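Long-range contact in fatty Acyl-Adenylate Ligase (Escherichia coli, PDB 3PBK), which is a member of the AMP-binding (ANL) enzyme superfamily and binds 5'-O-[(S)-(dodecanoyloxy)(hydroxy)phosphoryl]adenosine: residues L292-G306 / F322-C335. Residues are numbered along the deposited sequence; the frame is centred on the assembly and turned at random.
With 1ZZ (5'-O-[(S)-(dodecanoyloxy)(hydroxy)phosphoryl]adenosine), chain C.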
loop_
_atom_site.group_PDB
_atom_site.type_symbol
_atom_site.label_atom_id
_atom_site.label_comp_id
_atom_site.label_asym_id
_atom_site.label_seq_id
_atom_site.Cartn_x
_atom_site.Cartn_y
_atom_site.Cartn_z
ATOM N N LEU A 292 -1.372 -26.594 -8.574
ATOM C CA LEU A 292 -2.232 -26.368 -9.732
ATOM C C LEU A 292 -3.400 -27.346 -9.802
ATOM O O LEU A 292 -4.303 -27.189 -10.632
ATOM C CB LEU A 292 -1.424 -26.465 -11.025
ATOM C CG LEU A 292 -0.181 -25.587 -11.134
ATOM C CD1 LEU A 292 0.443 -25.777 -12.490
ATOM C CD2 LEU A 292 -0.535 -24.135 -10.929
ATOM N N ALA A 293 -3.379 -28.349 -8.927
ATOM C CA ALA A 293 -4.352 -29.443 -8.950
ATOM C C ALA A 293 -5.768 -29.036 -8.514
ATOM O O ALA A 293 -6.756 -29.680 -8.886
ATOM C CB ALA A 293 -3.842 -30.613 -8.106
ATOM N N GLU A 294 -5.862 -27.974 -7.724
ATOM C CA GLU A 294 -7.162 -27.485 -7.268
ATOM C C GLU A 294 -7.655 -26.316 -8.115
ATOM O O GLU A 294 -8.866 -26.087 -8.254
ATOM C CB GLU A 294 -7.086 -27.013 -5.807
ATOM C CG GLU A 294 -6.979 -28.110 -4.753
ATOM C CD GLU A 294 -5.546 -28.365 -4.324
ATOM O OE1 GLU A 294 -4.646 -28.305 -5.197
ATOM O OE2 GLU A 294 -5.322 -28.626 -3.117
ATOM N N LEU A 295 -6.703 -25.580 -8.679
ATOM C CA LEU A 295 -6.968 -24.242 -9.193
ATOM C C LEU A 295 -7.835 -24.159 -10.439
ATOM O O LEU A 295 -7.550 -24.764 -11.470
ATOM C CB LEU A 295 -5.657 -23.490 -9.426
ATOM C CG LEU A 295 -4.751 -23.422 -8.204
ATOM C CD1 LEU A 295 -3.660 -22.407 -8.444
ATOM C CD2 LEU A 295 -5.562 -23.082 -6.967
ATOM N N ASP A 296 -8.906 -23.394 -10.315
ATOM C CA ASP A 296 -9.611 -22.892 -11.466
ATOM C C ASP A 296 -9.774 -21.414 -11.226
ATOM O O ASP A 296 -10.248 -21.012 -10.176
ATOM C CB ASP A 296 -10.975 -23.526 -11.588
ATOM C CG ASP A 296 -11.672 -23.102 -12.840
ATOM O OD1 ASP A 296 -10.964 -22.844 -13.841
ATOM O OD2 ASP A 296 -12.918 -23.015 -12.818
ATOM N N LEU A 297 -9.376 -20.598 -12.188
ATOM C CA LEU A 297 -9.273 -19.168 -11.946
ATOM C C LEU A 297 -10.118 -18.334 -12.900
ATOM O O LEU A 297 -9.945 -17.124 -12.992
ATOM C CB LEU A 297 -7.804 -18.737 -12.004
ATOM C CG LEU A 297 -7.095 -18.506 -10.669
ATOM C CD1 LEU A 297 -7.707 -19.339 -9.562
ATOM C CD2 LEU A 297 -5.612 -18.762 -10.803
ATOM N N SER A 298 -11.041 -18.987 -13.595
ATOM C CA SER A 298 -11.937 -18.304 -14.529
ATOM C C SER A 298 -12.840 -17.285 -13.831
ATOM O O SER A 298 -13.253 -16.291 -14.423
ATOM C CB SER A 298 -12.779 -19.338 -15.278
ATOM O OG SER A 298 -13.034 -20.471 -14.458
ATOM N N CYS A 299 -13.126 -17.552 -12.564
ATOM C CA CYS A 299 -13.954 -16.696 -11.729
ATOM C C CYS A 299 -13.256 -15.368 -11.391
ATOM O O CYS A 299 -13.908 -14.360 -11.063
ATOM C CB CYS A 299 -14.271 -17.438 -10.433
ATOM S SG CYS A 299 -12.777 -17.805 -9.440
ATOM N N TRP A 300 -11.928 -15.383 -11.446
ATOM C CA TRP A 300 -11.149 -14.204 -11.113
ATOM C C TRP A 300 -11.374 -13.153 -12.186
ATOM O O TRP A 300 -10.810 -13.236 -13.275
ATOM C CB TRP A 300 -9.663 -14.545 -11.004
ATOM C CG TRP A 300 -8.867 -13.530 -10.234
ATOM C CD1 TRP A 300 -9.304 -12.319 -9.782
ATOM C CD2 TRP A 300 -7.492 -13.627 -9.848
ATOM N NE1 TRP A 300 -8.292 -11.662 -9.125
ATOM C CE2 TRP A 300 -7.165 -12.442 -9.154
ATOM C CE3 TRP A 300 -6.505 -14.597 -10.015
ATOM C CZ2 TRP A 300 -5.893 -12.206 -8.628
ATOM C CZ3 TRP A 300 -5.241 -14.360 -9.485
ATOM C CH2 TRP A 300 -4.949 -13.177 -8.802
ATOM N N ARG A 301 -12.201 -12.162 -11.871
ATOM C CA ARG A 301 -12.631 -11.156 -12.843
ATOM C C ARG A 301 -11.688 -9.954 -12.931
ATOM O O ARG A 301 -11.432 -9.421 -14.015
ATOM C CB ARG A 301 -14.036 -10.689 -12.480
ATOM C CG ARG A 301 -14.688 -9.802 -13.504
ATOM C CD ARG A 301 -16.081 -9.413 -13.053
ATOM N NE ARG A 301 -16.081 -8.269 -12.150
ATOM C CZ ARG A 301 -15.798 -7.030 -12.531
ATOM N NH1 ARG A 301 -15.464 -6.784 -13.790
ATOM N NH2 ARG A 301 -15.838 -6.040 -11.656
ATOM N N VAL A 302 -11.183 -9.523 -11.781
ATOM C CA VAL A 302 -10.270 -8.393 -11.726
ATOM C C VAL A 302 -9.076 -8.683 -10.816
ATOM O O VAL A 302 -9.223 -8.810 -9.596
ATOM C CB VAL A 302 -10.996 -7.109 -11.263
ATOM C CG1 VAL A 302 -10.029 -5.924 -11.206
ATOM C CG2 VAL A 302 -12.162 -6.810 -12.183
ATOM N N ALA A 303 -7.901 -8.809 -11.431
ATOM C CA ALA A 303 -6.637 -8.940 -10.704
ATOM C C ALA A 303 -5.846 -7.629 -10.780
ATOM O O ALA A 303 -5.255 -7.303 -11.810
ATOM C CB ALA A 303 -5.821 -10.100 -11.257
ATOM N N GLY A 304 -5.851 -6.876 -9.686
ATOM C CA GLY A 304 -5.244 -5.560 -9.663
ATOM C C GLY A 304 -3.799 -5.549 -9.210
ATOM O O GLY A 304 -3.378 -6.385 -8.409
ATOM N N ILE A 305 -3.032 -4.598 -9.736
ATOM C CA ILE A 305 -1.646 -4.428 -9.336
ATOM C C ILE A 305 -1.365 -2.959 -9.136
ATOM O O ILE A 305 -1.732 -2.139 -9.969
ATOM C CB ILE A 305 -0.667 -4.925 -10.402
ATOM C CG1 ILE A 305 -1.138 -6.245 -11.007
ATOM C CG2 ILE A 305 0.721 -5.049 -9.823
ATOM C CD1 ILE A 305 -1.844 -6.088 -12.348
ATOM N N GLY A 306 -0.702 -2.631 -8.034
ATOM C CA GLY A 306 -0.298 -1.267 -7.763
ATOM C C GLY A 306 0.547 -1.267 -6.511
ATOM O O GLY A 306 0.890 -2.340 -6.021
ATOM N N PHE A 322 -0.133 -19.271 -15.217
ATOM C CA PHE A 322 -1.449 -19.723 -14.803
ATOM C C PHE A 322 -2.510 -19.703 -15.899
ATOM O O PHE A 322 -3.712 -19.755 -15.620
ATOM C CB PHE A 322 -1.907 -18.930 -13.590
ATOM C CG PHE A 322 -0.963 -19.012 -12.445
ATOM C CD1 PHE A 322 -1.027 -20.073 -11.566
ATOM C CD2 PHE A 322 -0.005 -18.043 -12.256
ATOM C CE1 PHE A 322 -0.159 -20.161 -10.511
ATOM C CE2 PHE A 322 0.871 -18.122 -11.201
ATOM C CZ PHE A 322 0.794 -19.182 -10.323
ATOM N N ARG A 323 -2.076 -19.640 -17.148
ATOM C CA ARG A 323 -3.020 -19.868 -18.215
ATOM C C ARG A 323 -3.610 -21.260 -18.009
ATOM O O ARG A 323 -4.819 -21.436 -18.095
ATOM C CB ARG A 323 -2.364 -19.743 -19.592
ATOM C CG ARG A 323 -3.311 -20.102 -20.734
ATOM C CD ARG A 323 -2.681 -19.936 -22.115
ATOM N NE ARG A 323 -2.676 -18.544 -22.547
ATOM C CZ ARG A 323 -1.603 -17.759 -22.508
ATOM N NH1 ARG A 323 -0.446 -18.244 -22.064
ATOM N NH2 ARG A 323 -1.683 -16.493 -22.910
ATOM N N GLN A 324 -2.760 -22.236 -17.701
ATOM C CA GLN A 324 -3.195 -23.635 -17.574
ATOM C C GLN A 324 -4.332 -23.899 -16.562
ATOM O O GLN A 324 -5.048 -24.895 -16.674
ATOM C CB GLN A 324 -2.003 -24.554 -17.290
ATOM C CG GLN A 324 -1.195 -24.158 -16.066
ATOM C CD GLN A 324 0.100 -24.949 -15.930
ATOM O OE1 GLN A 324 0.093 -26.182 -15.939
ATOM N NE2 GLN A 324 1.220 -24.240 -15.798
ATOM N N VAL A 325 -4.499 -23.012 -15.586
ATOM C CA VAL A 325 -5.610 -23.126 -14.648
ATOM C C VAL A 325 -6.635 -22.027 -14.885
ATOM O O VAL A 325 -7.373 -21.647 -13.983
ATOM C CB VAL A 325 -5.132 -23.055 -13.192
ATOM C CG1 VAL A 325 -4.290 -24.273 -12.857
ATOM C CG2 VAL A 325 -4.363 -21.763 -12.955
ATOM N N ASN A 326 -6.649 -21.505 -16.104
ATOM C CA ASN A 326 -7.670 -20.555 -16.554
ATOM C C ASN A 326 -7.586 -19.147 -16.011
ATOM O O ASN A 326 -8.614 -18.509 -15.814
ATOM C CB ASN A 326 -9.080 -21.090 -16.315
ATOM C CG ASN A 326 -9.385 -22.270 -17.172
ATOM O OD1 ASN A 326 -8.926 -23.381 -16.890
ATOM N ND2 ASN A 326 -10.144 -22.051 -18.246
ATOM N N PHE A 327 -6.378 -18.654 -15.780
ATOM C CA PHE A 327 -6.223 -17.237 -15.506
ATOM C C PHE A 327 -6.244 -16.433 -16.812
ATOM O O PHE A 327 -5.387 -16.609 -17.679
ATOM C CB PHE A 327 -4.935 -16.963 -14.734
ATOM C CG PHE A 327 -4.687 -15.507 -14.489
ATOM C CD1 PHE A 327 -5.357 -14.840 -13.473
ATOM C CD2 PHE A 327 -3.802 -14.796 -15.286
ATOM C CE1 PHE A 327 -5.138 -13.494 -13.252
ATOM C CE2 PHE A 327 -3.580 -13.448 -15.070
ATOM C CZ PHE A 327 -4.246 -12.799 -14.058
ATOM N N ASP A 328 -7.232 -15.556 -16.960
ATOM C CA ASP A 328 -7.279 -14.670 -18.116
ATOM C C ASP A 328 -6.402 -13.446 -17.851
ATOM O O ASP A 328 -6.632 -12.704 -16.899
ATOM C CB ASP A 328 -8.724 -14.252 -18.406
ATOM C CG ASP A 328 -8.853 -13.391 -19.662
ATOM O OD1 ASP A 328 -7.862 -13.264 -20.425
ATOM O OD2 ASP A 328 -9.956 -12.843 -19.888
ATOM N N ASN A 329 -5.393 -13.229 -18.682
ATOM C CA ASN A 329 -4.529 -12.082 -18.469
ATOM C C ASN A 329 -5.224 -10.749 -18.710
ATOM O O ASN A 329 -4.693 -9.704 -18.349
ATOM C CB ASN A 329 -3.264 -12.184 -19.318
ATOM C CG ASN A 329 -3.501 -11.843 -20.780
ATOM O OD1 ASN A 329 -3.936 -10.737 -21.120
ATOM N ND2 ASN A 329 -3.184 -12.789 -21.658
ATOM N N LYS A 330 -6.405 -10.779 -19.324
ATOM C CA LYS A 330 -7.147 -9.550 -19.579
ATOM C C LYS A 330 -7.750 -9.034 -18.292
ATOM O O LYS A 330 -8.252 -7.902 -18.242
ATOM C CB LYS A 330 -8.272 -9.772 -20.591
ATOM C CG LYS A 330 -7.831 -9.801 -22.041
ATOM C CD LYS A 330 -7.140 -8.510 -22.446
ATOM C CE LYS A 330 -6.334 -8.712 -23.731
ATOM N NZ LYS A 330 -5.604 -7.482 -24.176
ATOM N N THR A 331 -7.714 -9.875 -17.258
ATOM C CA THR A 331 -8.284 -9.534 -15.953
ATOM C C THR A 331 -7.336 -8.653 -15.160
ATOM O O THR A 331 -7.704 -8.136 -14.112
ATOM C CB THR A 331 -8.628 -10.791 -15.107
ATOM O OG1 THR A 331 -7.428 -11.501 -14.784
ATOM C CG2 THR A 331 -9.566 -11.720 -15.862
ATOM N N PHE A 332 -6.115 -8.498 -15.670
ATOM C CA PHE A 332 -5.113 -7.618 -15.069
ATOM C C PHE A 332 -5.538 -6.164 -15.092
ATOM O O PHE A 332 -5.925 -5.623 -16.132
ATOM C CB PHE A 332 -3.765 -7.737 -15.783
ATOM C CG PHE A 332 -2.859 -8.776 -15.194
ATOM C CD1 PHE A 332 -2.755 -8.923 -13.818
ATOM C CD2 PHE A 332 -2.101 -9.601 -16.014
ATOM C CE1 PHE A 332 -1.917 -9.882 -13.267
ATOM C CE2 PHE A 332 -1.264 -10.560 -15.475
ATOM C CZ PHE A 332 -1.168 -10.702 -14.098
HETATM N N MSE A 333 -5.452 -5.525 -13.935
HETATM C CA MSE A 333 -5.738 -4.110 -13.865
HETATM C C MSE A 333 -4.686 -3.362 -13.074
HETATM O O MSE A 333 -4.759 -3.272 -11.852
HETATM C CB MSE A 333 -7.129 -3.853 -13.297
HETATM C CG MSE A 333 -7.713 -2.536 -13.797
HETATM SE SE MSE A 333 -9.446 -2.066 -13.022
HETATM C CE MSE A 333 -8.860 -1.893 -11.178
ATOM N N PRO A 334 -3.688 -2.832 -13.774
ATOM C CA PRO A 334 -2.728 -1.957 -13.119
ATOM C C PRO A 334 -3.431 -0.704 -12.628
ATOM O O PRO A 334 -4.251 -0.143 -13.349
ATOM C CB PRO A 334 -1.754 -1.615 -14.244
ATOM C CG PRO A 334 -1.863 -2.749 -15.189
ATOM C CD PRO A 334 -3.307 -3.130 -15.159
ATOM N N CYS A 335 -3.107 -0.277 -11.413
ATOM C CA CYS A 335 -3.701 0.916 -10.821
ATOM C C CYS A 335 -2.706 1.690 -9.947
ATOM O O CYS A 335 -1.677 1.156 -9.546
ATOM C CB CYS A 335 -4.906 0.520 -9.990
ATOM S SG CYS A 335 -4.448 -0.516 -8.621
HETATM P P 1ZZ C . 0.575 4.057 -0.108
HETATM C C1 1ZZ C . -11.660 -3.401 -4.035
HETATM N N1 1ZZ C . 2.905 3.787 -5.926
HETATM O O1 1ZZ C . -0.199 1.648 -2.287
HETATM C C2 1ZZ C . -10.874 -2.139 -4.270
HETATM N N2 1ZZ C . 1.223 2.745 -6.923
HETATM O O2 1ZZ C . -0.752 3.352 -0.791
HETATM C C3 1ZZ C . -9.353 -2.217 -4.175
HETATM N N3 1ZZ C . 4.439 3.749 -7.968
HETATM O O3 1ZZ C . 0.420 5.543 0.435
HETATM C C4 1ZZ C . -8.615 -0.939 -4.617
HETATM N N4 1ZZ C . 3.517 2.726 -9.833
HETATM O O4 1ZZ C . 1.032 3.316 0.955
HETATM C C5 1ZZ C . -7.132 -0.942 -5.001
HETATM N N5 1ZZ C . 1.253 1.829 -9.725
HETATM O O5 1ZZ C . 1.709 4.128 -1.230
HETATM C C6 1ZZ C . -6.489 0.404 -4.785
HETATM O O6 1ZZ C . 2.969 4.271 -3.712
HETATM C C7 1ZZ C . -5.406 0.905 -5.704
HETATM O O7 1ZZ C . 5.076 6.648 -5.260
HETATM C C8 1ZZ C . -4.372 1.834 -5.109
HETATM O O8 1ZZ C . 2.729 7.818 -4.124
HETATM C C9 1ZZ C . -2.880 1.489 -5.221
HETATM C C10 1ZZ C . -1.979 1.578 -4.015
HETATM C C11 1ZZ C . -2.046 2.557 -2.925
HETATM C C12 1ZZ C . -0.870 2.604 -2.069
HETATM C C13 1ZZ C . 1.881 5.387 -1.829
HETATM C C14 1ZZ C . 2.914 5.498 -2.958
HETATM C C15 1ZZ C . 2.804 6.438 -4.173
HETATM C C16 1ZZ C . 3.902 5.923 -5.004
HETATM C C17 1ZZ C . 3.729 4.447 -4.888
HETATM C C18 1ZZ C . 1.666 3.328 -5.756
HETATM C C19 1ZZ C . 2.258 2.878 -7.849
HETATM C C20 1ZZ C . 3.270 3.485 -7.278
HETATM C C21 1ZZ C . 4.517 3.338 -9.259
HETATM C C22 1ZZ C . 2.341 2.478 -9.109
#
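Ala303 pairs with Phe332 and Gly304 with Met333 in parallel register, and four backbone hydrogen bonds define the strand contact: Ala303 N to Thr331 O, Met333 N to Ala303 O (2.8 Å), Ile305 N to Met333 O and Cys335 N to Ile305 O (2.7 Å). Each has an N-H...O angle near 158°. Strands 302-305 and 332-335 approach to 4.5 Å between axes, the two outer elements of a beta-alpha-beta unit whose crossover is helix 312-322. Nearer the start of both segments a separate bond, Leu297 N to Val325 O (2.9 Å), joins the loops; it is more bent at the hydrogen (134°).

Aromatic packing centres on Phe327, whose CD1 and CE1 lie over CE3 and CZ3 of the six-membered ring of Trp300, toward its rim, in an offset edge-to-face pair (planes at 64°, centroids 5.3 Å apart). With CG anti to the backbone N, Phe327 also brings its ring edge to the methyl of Ala303, CE1 to CB 4.0 Å. Trp261 meets Trp300 edge-to-face from outside the segments.

Aliphatic contacts continue through Val325: its CG1 lies 3.8 Å from Leu295 CB, while CG2 packs alongside Leu297 CD2.

At the other end, the adenine amino group N5 of the ligand donates to Cys335 O (3.0 Å). Cys335 is thus tied by its N to Ile305 O while its O accepts from the ligand, so the strand pairing probably helps to place that carbonyl in the pocket, whereas the loops are joined mainly by apolar packing.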